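Local coordinates for glycerol uptake operon antiterminator-related protein (Thermotoga maritima, PDB 1VKF) that is of unproven function but, as a TIM-barrel relative of glycerol-3-phosphate responsive antiterminators, probably takes part in regulating transcription of glycerol uptake genes, at residues A111-S114 and K115-E118; A164-I167 and L168-S172. All coordinates share one frame; numbering follows the deposited sequence.

Contact 1: A111-S114 and K115-E118; sequences ALDS and KAVE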
loop_
_atom_site.group_PDB
_atom_site.type_symbol
_atom_site.label_atom_id
_atom_site.label_comp_id
_atom_site.label_asym_id
_atom_site.label_seq_id
_atom_site.Cartn_x
_atom_site.Cartn_y
_atom_site.Cartn_z
ATOM N N ALA A 111 -8.734 -9.362 4.923
ATOM C CA ALA A 111 -10.143 -9.431 5.355
ATOM C C ALA A 111 -10.748 -10.779 4.900
ATOM O O ALA A 111 -11.485 -10.878 3.900
ATOM C CB ALA A 111 -10.907 -8.224 4.839
ATOM N N LEU A 112 -10.384 -11.828 5.656
ATOM C CA LEU A 112 -10.634 -13.195 5.257
ATOM C C LEU A 112 -11.978 -13.736 5.774
ATOM O O LEU A 112 -12.608 -14.519 5.094
ATOM C CB LEU A 112 -9.475 -14.072 5.743
ATOM C CG LEU A 112 -8.134 -13.812 5.015
ATOM C CD1 LEU A 112 -6.951 -14.370 5.792
ATOM C CD2 LEU A 112 -8.244 -14.396 3.625
ATOM N N ASP A 113 -12.377 -13.317 6.969
ATOM C CA ASP A 113 -13.605 -13.757 7.564
ATOM C C ASP A 113 -13.971 -12.796 8.673
ATOM O O ASP A 113 -13.250 -11.853 8.925
ATOM C CB ASP A 113 -13.486 -15.214 8.030
ATOM C CG ASP A 113 -12.366 -15.483 8.975
ATOM O OD1 ASP A 113 -12.060 -14.663 9.872
ATOM O OD2 ASP A 113 -11.798 -16.615 8.947
ATOM N N SER A 114 -15.110 -13.003 9.292
ATOM C CA SER A 114 -15.621 -12.062 10.278
ATOM C C SER A 114 -14.696 -11.869 11.457
ATOM O O SER A 114 -14.548 -10.753 11.965
ATOM C CB SER A 114 -17.002 -12.505 10.772
ATOM O OG SER A 114 -16.883 -13.735 11.486
ATOM N N LYS A 115 -14.086 -12.947 11.925
ATOM C CA LYS A 115 -13.197 -12.849 13.089
ATOM C C LYS A 115 -11.898 -12.097 12.723
ATOM O O LYS A 115 -11.382 -11.327 13.523
ATOM C CB LYS A 115 -12.908 -14.232 13.648
ATOM C CG LYS A 115 -14.131 -14.932 14.211
ATOM C CD LYS A 115 -14.951 -14.071 15.212
ATOM C CE LYS A 115 -16.024 -14.911 15.943
ATOM N NZ LYS A 115 -17.136 -14.095 16.491
ATOM N N ALA A 116 -11.405 -12.300 11.506
ATOM C CA ALA A 116 -10.200 -11.591 11.040
ATOM C C ALA A 116 -10.492 -10.109 10.971
ATOM O O ALA A 116 -9.664 -9.297 11.358
ATOM C CB ALA A 116 -9.757 -12.105 9.685
ATOM N N VAL A 117 -11.700 -9.757 10.510
ATOM C CA VAL A 117 -12.093 -8.365 10.428
ATOM C C VAL A 117 -12.255 -7.744 11.828
ATOM O O VAL A 117 -11.780 -6.626 12.077
ATOM C CB VAL A 117 -13.344 -8.196 9.561
ATOM C CG1 VAL A 117 -13.908 -6.744 9.614
ATOM C CG2 VAL A 117 -13.016 -8.540 8.123
ATOM N N GLU A 118 -12.906 -8.467 12.733
ATOM C CA GLU A 118 -13.071 -7.988 14.126
ATOM C C GLU A 118 -11.691 -7.694 14.747
ATOM O O GLU A 118 -11.460 -6.636 15.322
ATOM C CB GLU A 118 -13.814 -9.015 14.975
ATOM C CG GLU A 118 -15.300 -9.123 14.672
ATOM C CD GLU A 118 -16.019 -10.084 15.618
ATOM O OE1 GLU A 118 -15.506 -10.304 16.753
ATOM O OE2 GLU A 118 -17.087 -10.615 15.220
HETATM O O HOH W 1 -18.031 -13.296 14.052
#
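Asp113 OD1 accepts a hydrogen bond from Ala116 N at 2.9 Å, which caps the N-terminus of helix 114-127, with Asp113 as the N-cap residue. The carboxylate oxygen is met nearly along its C-O axis. Its chi1 of 56° sets CG between the backbone N and the carbonyl carbon and folds the short side chain back over the first turn; aspartate suits the place, its one methylene bringing an acceptor to a first-turn N-H, where no preceding turn supplies the usual i-4 carbonyl. The main chain winds on with Val117 N to Asp113 O at 3.1 Å and Glu118 N to Ser114 O at 2.9 Å.

On the closely packed side, Val117 CG2 lies 3.4 Å from Asp113 O and 3.9 Å from Ala111 CB. The small alanine and the branched valine both fit against Val143 of helix 140-144.

The other side is looser and held through water. Ser114 OG, Lys115 NZ and Glu118 OE2 share one molecule, which accepts from NZ at 2.7 Å and donates to OE2 at 3.1 Å. The direct Lys115 NZ to Glu118 OE2 salt bridge is long, 3.7 Å, so the water supplies the closer link. Flexible Lys115 and Glu118 and the short hydroxyl of Ser114 suit this exposed side. The whole is an aspartate-capped helix start, at the turn from strand 105-110 into the next helix of a TIM-barrel-type fold.

Contact 2: A164-I167 and L168-S172; sequences AREI and LKHVS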
loop_
_atom_site.group_PDB
_atom_site.type_symbol
_atom_site.label_atom_id
_atom_site.label_comp_id
_atom_site.label_asym_id
_atom_site.label_seq_id
_atom_site.Cartn_x
_atom_site.Cartn_y
_atom_site.Cartn_z
ATOM N N ALA A 164 -13.838 -2.266 -10.230
ATOM C CA ALA A 164 -13.093 -1.117 -9.741
ATOM C C ALA A 164 -13.996 0.077 -9.497
ATOM O O ALA A 164 -13.883 0.715 -8.481
ATOM C CB ALA A 164 -11.986 -0.765 -10.686
ATOM N N ARG A 165 -14.890 0.376 -10.444
ATOM C CA ARG A 165 -15.803 1.521 -10.324
ATOM C C ARG A 165 -16.685 1.403 -9.109
ATOM O O ARG A 165 -16.913 2.372 -8.339
ATOM C CB ARG A 165 -16.641 1.703 -11.606
ATOM C CG ARG A 165 -15.868 2.187 -12.818
ATOM C CD ARG A 165 -16.748 2.674 -14.016
ATOM N NE ARG A 165 -15.924 3.104 -15.157
ATOM C CZ ARG A 165 -15.235 4.246 -15.206
ATOM N NH1 ARG A 165 -15.269 5.114 -14.196
ATOM N NH2 ARG A 165 -14.503 4.533 -16.275
ATOM N N GLU A 166 -17.164 0.194 -8.886
ATOM C CA GLU A 166 -18.059 -0.061 -7.784
ATOM C C GLU A 166 -17.290 0.061 -6.452
ATOM O O GLU A 166 -17.739 0.726 -5.538
ATOM C CB GLU A 166 -18.713 -1.441 -7.902
ATOM C CG GLU A 166 -19.714 -1.726 -6.785
ATOM C CD GLU A 166 -20.842 -0.685 -6.700
ATOM O OE1 GLU A 166 -21.231 -0.105 -7.737
ATOM O OE2 GLU A 166 -21.325 -0.415 -5.574
ATOM N N ILE A 167 -16.103 -0.523 -6.369
ATOM C CA ILE A 167 -15.305 -0.456 -5.129
ATOM C C ILE A 167 -14.990 1.006 -4.769
ATOM O O ILE A 167 -15.059 1.408 -3.595
ATOM C CB ILE A 167 -14.005 -1.306 -5.290
ATOM C CG1 ILE A 167 -14.345 -2.766 -5.206
ATOM C CG2 ILE A 167 -12.970 -0.892 -4.242
ATOM C CD1 ILE A 167 -13.229 -3.624 -5.668
ATOM N N LEU A 168 -14.672 1.820 -5.783
ATOM C CA LEU A 168 -14.323 3.240 -5.592
ATOM C C LEU A 168 -15.469 4.146 -5.105
ATOM O O LEU A 168 -15.224 5.277 -4.679
ATOM C CB LEU A 168 -13.680 3.797 -6.856
ATOM C CG LEU A 168 -12.258 3.317 -7.055
ATOM C CD1 LEU A 168 -11.749 3.632 -8.501
ATOM C CD2 LEU A 168 -11.284 3.869 -6.000
ATOM N N LYS A 169 -16.700 3.632 -5.095
ATOM C CA LYS A 169 -17.823 4.357 -4.485
ATOM C C LYS A 169 -17.738 4.328 -2.991
ATOM O O LYS A 169 -18.335 5.158 -2.356
ATOM C CB LYS A 169 -19.148 3.779 -4.949
ATOM C CG LYS A 169 -19.361 4.025 -6.424
ATOM C CD LYS A 169 -20.702 3.512 -6.871
ATOM C CE LYS A 169 -21.015 3.984 -8.262
ATOM N NZ LYS A 169 -22.469 3.852 -8.522
ATOM N N HIS A 170 -16.980 3.367 -2.432
ATOM C CA HIS A 170 -16.972 3.103 -0.980
ATOM C C HIS A 170 -15.634 3.249 -0.275
ATOM O O HIS A 170 -15.608 3.306 0.966
ATOM C CB HIS A 170 -17.462 1.685 -0.711
ATOM C CG HIS A 170 -18.709 1.337 -1.442
ATOM N ND1 HIS A 170 -19.922 1.940 -1.170
ATOM C CD2 HIS A 170 -18.930 0.487 -2.473
ATOM C CE1 HIS A 170 -20.841 1.466 -1.995
ATOM N NE2 HIS A 170 -20.267 0.587 -2.798
ATOM N N VAL A 171 -14.544 3.231 -1.050
ATOM C CA VAL A 171 -13.196 3.306 -0.499
ATOM C C VAL A 171 -12.443 4.397 -1.281
ATOM O O VAL A 171 -12.862 4.782 -2.361
ATOM C CB VAL A 171 -12.454 1.938 -0.548
ATOM C CG1 VAL A 171 -13.299 0.811 0.076
ATOM C CG2 VAL A 171 -12.055 1.559 -1.953
ATOM N N SER A 172 -11.335 4.871 -0.739
ATOM C CA SER A 172 -10.640 6.004 -1.331
ATOM C C SER A 172 -9.930 5.644 -2.606
ATOM O O SER A 172 -9.954 6.419 -3.555
ATOM C CB SER A 172 -9.622 6.572 -0.363
ATOM O OG SER A 172 -10.303 7.154 0.719
#
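Glu166 and His170 join their side chains where the chain leaves helix 161-167 and runs on to strand 173-176, an alpha-to-beta connection of the TIM-barrel-type fold. Among backbone bonds, Leu168 N to Ala164 O at 3.0 Å keeps the i to i+4 spacing, whereas Lys169 N to Glu166 O and His170 N to Ile167 O span three residues, a tighter winding. Ile167 O is gripped twice, since Val171 N also donates to it, lying in the carbonyl plane at 3.2 Å.

Apolar packing lies on the inner side. Ile167 CG2 and Val171 CG2 press together at 3.5 Å, closer than usual for carbons, and both residues pack on Ala154 of strand 151-155; branched side chains suit this buried layer.

Polar side chains take the exposed side. Lys169 CB lies over the centre of one face of the His170 ring, 4.0 Å above its plane. The Glu166 chain bends at chi2, 57°, which brings its carboxylate round to the imidazole. There His170 NE2 donates to Glu166 OE2 at 3.1 Å, meeting the oxygen from above the carboxylate plane, with ring and carboxylate planes 54° apart.

How the contacts relate
Contacts 1 and 2 are opposite kinds of junction in the same barrel: 111-118 passes from a strand into a helix, 164-172 from a helix toward a strand. They do not touch; their centres lie 20 Å apart and their nearest atoms about 10 Å. Helix 140-144 is their common neighbour, offering Val143 to contact 1 and Ala140, Pro141 and Ala144 to contact 2. Contact 1 sits farther out, its centre 19 Å from that of the chain against 16 Å for contact 2. As a strand-to-helix turn, contact 1 belongs to the C-terminal end of the strands, where TIM-barrel proteins usually keep their active or binding sites; contact 2 belongs to the other end.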